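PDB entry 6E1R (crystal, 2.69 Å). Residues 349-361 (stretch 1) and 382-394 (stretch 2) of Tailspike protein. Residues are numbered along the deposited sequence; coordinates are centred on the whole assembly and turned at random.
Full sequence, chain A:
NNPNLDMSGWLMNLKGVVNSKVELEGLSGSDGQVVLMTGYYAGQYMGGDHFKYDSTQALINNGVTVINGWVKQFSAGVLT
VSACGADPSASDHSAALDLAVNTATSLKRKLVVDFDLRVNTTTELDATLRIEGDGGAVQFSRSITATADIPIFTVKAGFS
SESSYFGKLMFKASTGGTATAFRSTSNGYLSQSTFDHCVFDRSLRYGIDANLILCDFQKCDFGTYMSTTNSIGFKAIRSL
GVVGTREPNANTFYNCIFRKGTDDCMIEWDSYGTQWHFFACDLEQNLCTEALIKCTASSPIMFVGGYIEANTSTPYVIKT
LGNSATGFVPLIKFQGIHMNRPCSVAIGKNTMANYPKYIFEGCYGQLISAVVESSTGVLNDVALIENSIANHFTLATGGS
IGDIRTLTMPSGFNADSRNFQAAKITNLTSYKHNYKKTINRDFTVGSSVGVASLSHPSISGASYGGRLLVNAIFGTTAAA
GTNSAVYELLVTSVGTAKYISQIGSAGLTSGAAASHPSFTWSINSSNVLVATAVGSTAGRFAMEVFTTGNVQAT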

# COMPACT_ATOMS: atom_id res chain seq x y z
N LYS A 349 16.24 -2.14 -14.83
CA LYS A 349 16.99 -1.79 -16.03
C LYS A 349 16.26 -0.66 -16.74
O LYS A 349 15.09 -0.79 -17.09
CB LYS A 349 17.15 -2.99 -16.96
CG LYS A 349 17.72 -2.64 -18.32
CD LYS A 349 19.08 -1.97 -18.21
CE LYS A 349 19.59 -1.54 -19.58
NZ LYS A 349 20.89 -0.81 -19.50
N ASN A 350 16.97 0.44 -16.97
CA ASN A 350 16.43 1.60 -17.66
C ASN A 350 16.99 1.67 -19.07
O ASN A 350 18.18 1.43 -19.29
CB ASN A 350 16.77 2.89 -16.91
CG ASN A 350 16.01 3.03 -15.61
OD1 ASN A 350 15.39 2.08 -15.14
ND2 ASN A 350 16.07 4.22 -15.02
N THR A 351 16.12 1.97 -20.03
CA THR A 351 16.54 2.27 -21.39
C THR A 351 16.42 3.75 -21.72
O THR A 351 16.95 4.19 -22.75
CB THR A 351 15.75 1.44 -22.40
OG1 THR A 351 14.35 1.71 -22.26
CG2 THR A 351 16.00 -0.04 -22.17
N MSE A 352 15.72 4.52 -20.89
CA MSE A 352 15.68 5.97 -21.02
C MSE A 352 16.64 6.60 -20.02
O MSE A 352 16.99 5.98 -19.01
CB MSE A 352 14.27 6.51 -20.76
CG MSE A 352 13.14 5.73 -21.39
SE MSE A 352 11.48 6.20 -20.48
CE MSE A 352 10.19 5.49 -21.75
N ALA A 353 17.07 7.82 -20.29
CA ALA A 353 17.90 8.54 -19.34
C ALA A 353 17.04 9.03 -18.18
O ALA A 353 15.87 9.38 -18.35
CB ALA A 353 18.60 9.71 -20.01
N ASN A 354 17.63 9.03 -16.98
CA ASN A 354 17.06 9.63 -15.77
C ASN A 354 15.85 8.87 -15.23
O ASN A 354 15.68 8.77 -14.01
CB ASN A 354 16.68 11.09 -16.03
CG ASN A 354 17.85 11.90 -16.56
OD1 ASN A 354 18.97 11.79 -16.07
ND2 ASN A 354 17.59 12.72 -17.58
N TYR A 355 14.99 8.35 -16.11
CA TYR A 355 13.75 7.74 -15.66
C TYR A 355 13.71 6.26 -16.01
O TYR A 355 14.25 5.85 -17.05
CB TYR A 355 12.54 8.45 -16.27
CG TYR A 355 12.63 9.95 -16.17
CD1 TYR A 355 12.62 10.58 -14.93
CD2 TYR A 355 12.74 10.74 -17.31
CE1 TYR A 355 12.71 11.96 -14.83
CE2 TYR A 355 12.84 12.12 -17.21
CZ TYR A 355 12.82 12.72 -15.97
OH TYR A 355 12.90 14.09 -15.87
N PRO A 356 13.08 5.42 -15.17
CA PRO A 356 12.41 5.79 -13.92
C PRO A 356 13.34 5.91 -12.72
O PRO A 356 14.47 5.41 -12.74
CB PRO A 356 11.43 4.63 -13.70
CG PRO A 356 12.11 3.47 -14.32
CD PRO A 356 12.82 4.01 -15.53
N LYS A 357 12.86 6.57 -11.67
CA LYS A 357 13.52 6.53 -10.37
C LYS A 357 13.03 5.32 -9.59
O LYS A 357 11.98 4.75 -9.87
CB LYS A 357 13.25 7.82 -9.58
CG LYS A 357 13.55 9.10 -10.34
CD LYS A 357 15.01 9.16 -10.77
CE LYS A 357 15.34 10.50 -11.40
NZ LYS A 357 16.71 10.52 -11.98
N TYR A 358 13.82 4.93 -8.59
CA TYR A 358 13.54 3.72 -7.83
C TYR A 358 13.48 4.02 -6.34
O TYR A 358 14.23 4.84 -5.83
CB TYR A 358 14.61 2.65 -8.10
CG TYR A 358 14.58 2.11 -9.51
CD1 TYR A 358 15.22 2.78 -10.55
CD2 TYR A 358 13.90 0.94 -9.81
CE1 TYR A 358 15.19 2.29 -11.84
CE2 TYR A 358 13.86 0.44 -11.10
CZ TYR A 358 14.51 1.12 -12.11
OH TYR A 358 14.47 0.62 -13.39
N ILE A 359 12.55 3.34 -5.66
CA ILE A 359 12.45 3.37 -4.21
C ILE A 359 12.51 1.93 -3.71
O ILE A 359 11.69 1.10 -4.12
CB ILE A 359 11.17 4.07 -3.73
CG1 ILE A 359 11.27 5.58 -3.95
CG2 ILE A 359 10.91 3.76 -2.27
CD1 ILE A 359 10.06 6.35 -3.48
N PHE A 360 13.47 1.65 -2.85
CA PHE A 360 13.60 0.35 -2.18
C PHE A 360 13.35 0.60 -0.70
O PHE A 360 14.22 1.13 0.00
CB PHE A 360 14.96 -0.28 -2.44
CG PHE A 360 15.17 -0.73 -3.86
CD1 PHE A 360 15.56 0.17 -4.84
CD2 PHE A 360 14.97 -2.06 -4.21
CE1 PHE A 360 15.75 -0.25 -6.14
CE2 PHE A 360 15.15 -2.48 -5.51
CZ PHE A 360 15.55 -1.57 -6.48
N GLU A 361 12.16 0.24 -0.23
CA GLU A 361 11.70 0.55 1.11
C GLU A 361 11.57 -0.75 1.90
O GLU A 361 10.61 -1.50 1.72
CB GLU A 361 10.38 1.31 1.05
CG GLU A 361 9.92 1.89 2.37
CD GLU A 361 8.58 2.58 2.24
OE1 GLU A 361 8.54 3.73 1.75
OE2 GLU A 361 7.56 1.96 2.60
N VAL A 382 23.21 6.22 -8.39
CA VAL A 382 22.46 6.82 -7.30
C VAL A 382 21.53 7.92 -7.81
O VAL A 382 20.54 8.26 -7.14
CB VAL A 382 23.43 7.36 -6.23
CG1 VAL A 382 22.68 7.79 -4.98
CG2 VAL A 382 24.47 6.31 -5.90
N ALA A 383 21.80 8.47 -8.99
CA ALA A 383 20.89 9.46 -9.57
C ALA A 383 19.53 8.87 -9.90
O ALA A 383 18.56 9.62 -10.07
CB ALA A 383 21.51 10.07 -10.83
N LEU A 384 19.43 7.54 -9.99
CA LEU A 384 18.17 6.86 -10.23
C LEU A 384 17.50 6.40 -8.94
O LEU A 384 16.40 5.84 -9.00
CB LEU A 384 18.38 5.66 -11.15
CG LEU A 384 19.03 5.95 -12.51
CD1 LEU A 384 19.22 4.66 -13.29
CD2 LEU A 384 18.21 6.95 -13.30
N ILE A 385 18.12 6.61 -7.79
CA ILE A 385 17.61 6.15 -6.51
C ILE A 385 16.85 7.32 -5.89
O ILE A 385 17.45 8.27 -5.40
CB ILE A 385 18.72 5.64 -5.60
CG1 ILE A 385 19.47 4.48 -6.25
CG2 ILE A 385 18.15 5.22 -4.25
CD1 ILE A 385 18.58 3.34 -6.68
N GLU A 386 15.52 7.25 -5.93
CA GLU A 386 14.72 8.28 -5.28
C GLU A 386 14.76 8.14 -3.76
O GLU A 386 14.73 9.15 -3.05
CB GLU A 386 13.27 8.22 -5.77
CG GLU A 386 12.39 9.36 -5.28
CD GLU A 386 12.83 10.71 -5.81
OE1 GLU A 386 13.38 10.76 -6.93
OE2 GLU A 386 12.62 11.72 -5.11
N ASN A 387 14.83 6.91 -3.25
CA ASN A 387 14.96 6.67 -1.82
C ASN A 387 15.35 5.21 -1.60
O ASN A 387 14.93 4.33 -2.36
CB ASN A 387 13.67 7.00 -1.07
CG ASN A 387 13.92 7.34 0.38
OD1 ASN A 387 13.53 6.60 1.28
ND2 ASN A 387 14.58 8.47 0.62
N SER A 388 16.14 4.97 -0.56
CA SER A 388 16.59 3.62 -0.21
C SER A 388 16.75 3.58 1.31
O SER A 388 17.77 4.01 1.84
CB SER A 388 17.89 3.28 -0.92
OG SER A 388 18.51 2.15 -0.33
N ILE A 389 15.73 3.06 1.99
CA ILE A 389 15.67 3.10 3.45
C ILE A 389 15.36 1.71 3.99
O ILE A 389 14.54 0.97 3.42
CB ILE A 389 14.62 4.11 3.95
CG1 ILE A 389 13.30 3.93 3.20
CG2 ILE A 389 15.15 5.53 3.81
CD1 ILE A 389 12.19 4.84 3.69
N ALA A 390 16.04 1.35 5.09
CA ALA A 390 15.76 0.13 5.85
C ALA A 390 15.90 -1.13 5.00
O ALA A 390 15.25 -2.15 5.27
CB ALA A 390 14.38 0.18 6.50
N ASN A 391 16.74 -1.09 3.97
CA ASN A 391 16.99 -2.25 3.13
C ASN A 391 18.12 -3.10 3.71
O ASN A 391 19.10 -2.57 4.24
CB ASN A 391 17.36 -1.81 1.71
CG ASN A 391 16.23 -1.07 1.02
OD1 ASN A 391 15.09 -1.53 1.00
ND2 ASN A 391 16.55 0.09 0.46
N HIS A 392 17.97 -4.41 3.61
CA HIS A 392 19.02 -5.35 3.97
C HIS A 392 19.34 -6.22 2.76
O HIS A 392 18.48 -6.98 2.30
CB HIS A 392 18.62 -6.23 5.16
CG HIS A 392 19.64 -7.28 5.49
ND1 HIS A 392 20.92 -6.97 5.87
CD2 HIS A 392 19.56 -8.63 5.48
CE1 HIS A 392 21.59 -8.09 6.09
NE2 HIS A 392 20.79 -9.11 5.86
N PHE A 393 20.56 -6.11 2.26
CA PHE A 393 21.01 -6.87 1.11
C PHE A 393 22.36 -7.50 1.42
O PHE A 393 23.32 -6.78 1.72
CB PHE A 393 21.11 -5.99 -0.14
CG PHE A 393 19.78 -5.63 -0.74
CD1 PHE A 393 18.82 -6.61 -0.94
CD2 PHE A 393 19.49 -4.33 -1.09
CE1 PHE A 393 17.59 -6.28 -1.49
CE2 PHE A 393 18.27 -4.00 -1.64
CZ PHE A 393 17.32 -4.98 -1.84
N THR A 394 22.43 -8.82 1.36
CA THR A 394 23.69 -9.53 1.45
C THR A 394 24.22 -9.76 0.03
O THR A 394 23.45 -10.12 -0.87
CB THR A 394 23.54 -10.87 2.18
OG1 THR A 394 22.14 -11.18 2.31
CG2 THR A 394 24.16 -10.79 3.56

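The two stretches meet chiefly as neighbouring parallel strands, 357-361 beside 387-389, while the segment before strand 357-361 packs against Leu-384 of the second stretch. Together they bury 734 Å², counting both sides.

Asn-350, the first residue to make contact, is buried and works mainly as a brace within its own stretch. Its amide ND2 donates to Pro-356 O (3.0 Å), and its OD1 accepts a very short hydrogen bond from Tyr-358 OH (2.5 Å). An amide suits this spot because it can donate and accept at once. The same ND2 lies 3.6 Å from Leu-384 CD1, so the polar brace also borders the leucine. Asn-354, with a positive phi of 70°, contributes its backbone: its O lies 3.2 Å from Leu-384 CD2 and accepts a hydrogen bond from Lys-357 NZ (2.9 Å). Pro-356, preceded by a cis peptide bond, leads into the strand.

Lys-357 points its CB sideways, but its long chain carries NZ to Ala-383 O (2.8 Å). The ammonium group, with several protons to give, thus ties the loop carbonyl of Asn-354 to a carbonyl of the 3-10 segment.

The strand pairing begins at Tyr-358, whose N donates to Leu-384 O (2.8 Å). Its O receives Glu-386 N (2.7 Å) and, more weakly, Asn-387 N (3.4 Å). This doubled attachment accompanies a beta bulge: Tyr-358 pairs with Ile-385, but Ile-359 pairs with Asn-387, so Glu-386 is the extra residue, where the chain turns a corner. The tyrosine combines an apolar body, with CD1 4.3 Å from Leu-384 CB and CB 4.3 Å from Ile-385 CD1, with the hydroxyl that reaches Asn-350.

Ile-359 lies on the other face, packing CG1 against Glu-386 CB (3.8 Å) and Asn-387 CB (4.0 Å); a branched aliphatic side chain suits this buried strand position, filling space against the CB atoms of its neighbours without needing a polar partner. Its CA also makes a CA-H...O contact with Asn-387 O (3.2 Å).

Phe-360 returns to the face of Tyr-358. Its N donates to Asn-387 O (3.1 Å), and its O accepts from both Ile-389 N (3.2 Å) and Asn-391 ND2 (2.6 Å). Asn-391 ND2 also donates to Ser-388 OG (3.0 Å), so a side-chain amide reinforces the backbone ladder as the partner strand ends. The aromatic ring suits a buried site; Phe-360 CD2 approaches the edge of the neighbouring ring, 4.4 Å from Phe-393 CZ.

Glu-361 closes the pairing opposite Ile-389. Its extended aliphatic portion brings CG to 3.9 Å from Ile-389 CD1, while its buried carboxylate oxygens are hydrogen-bonded elsewhere in the structure.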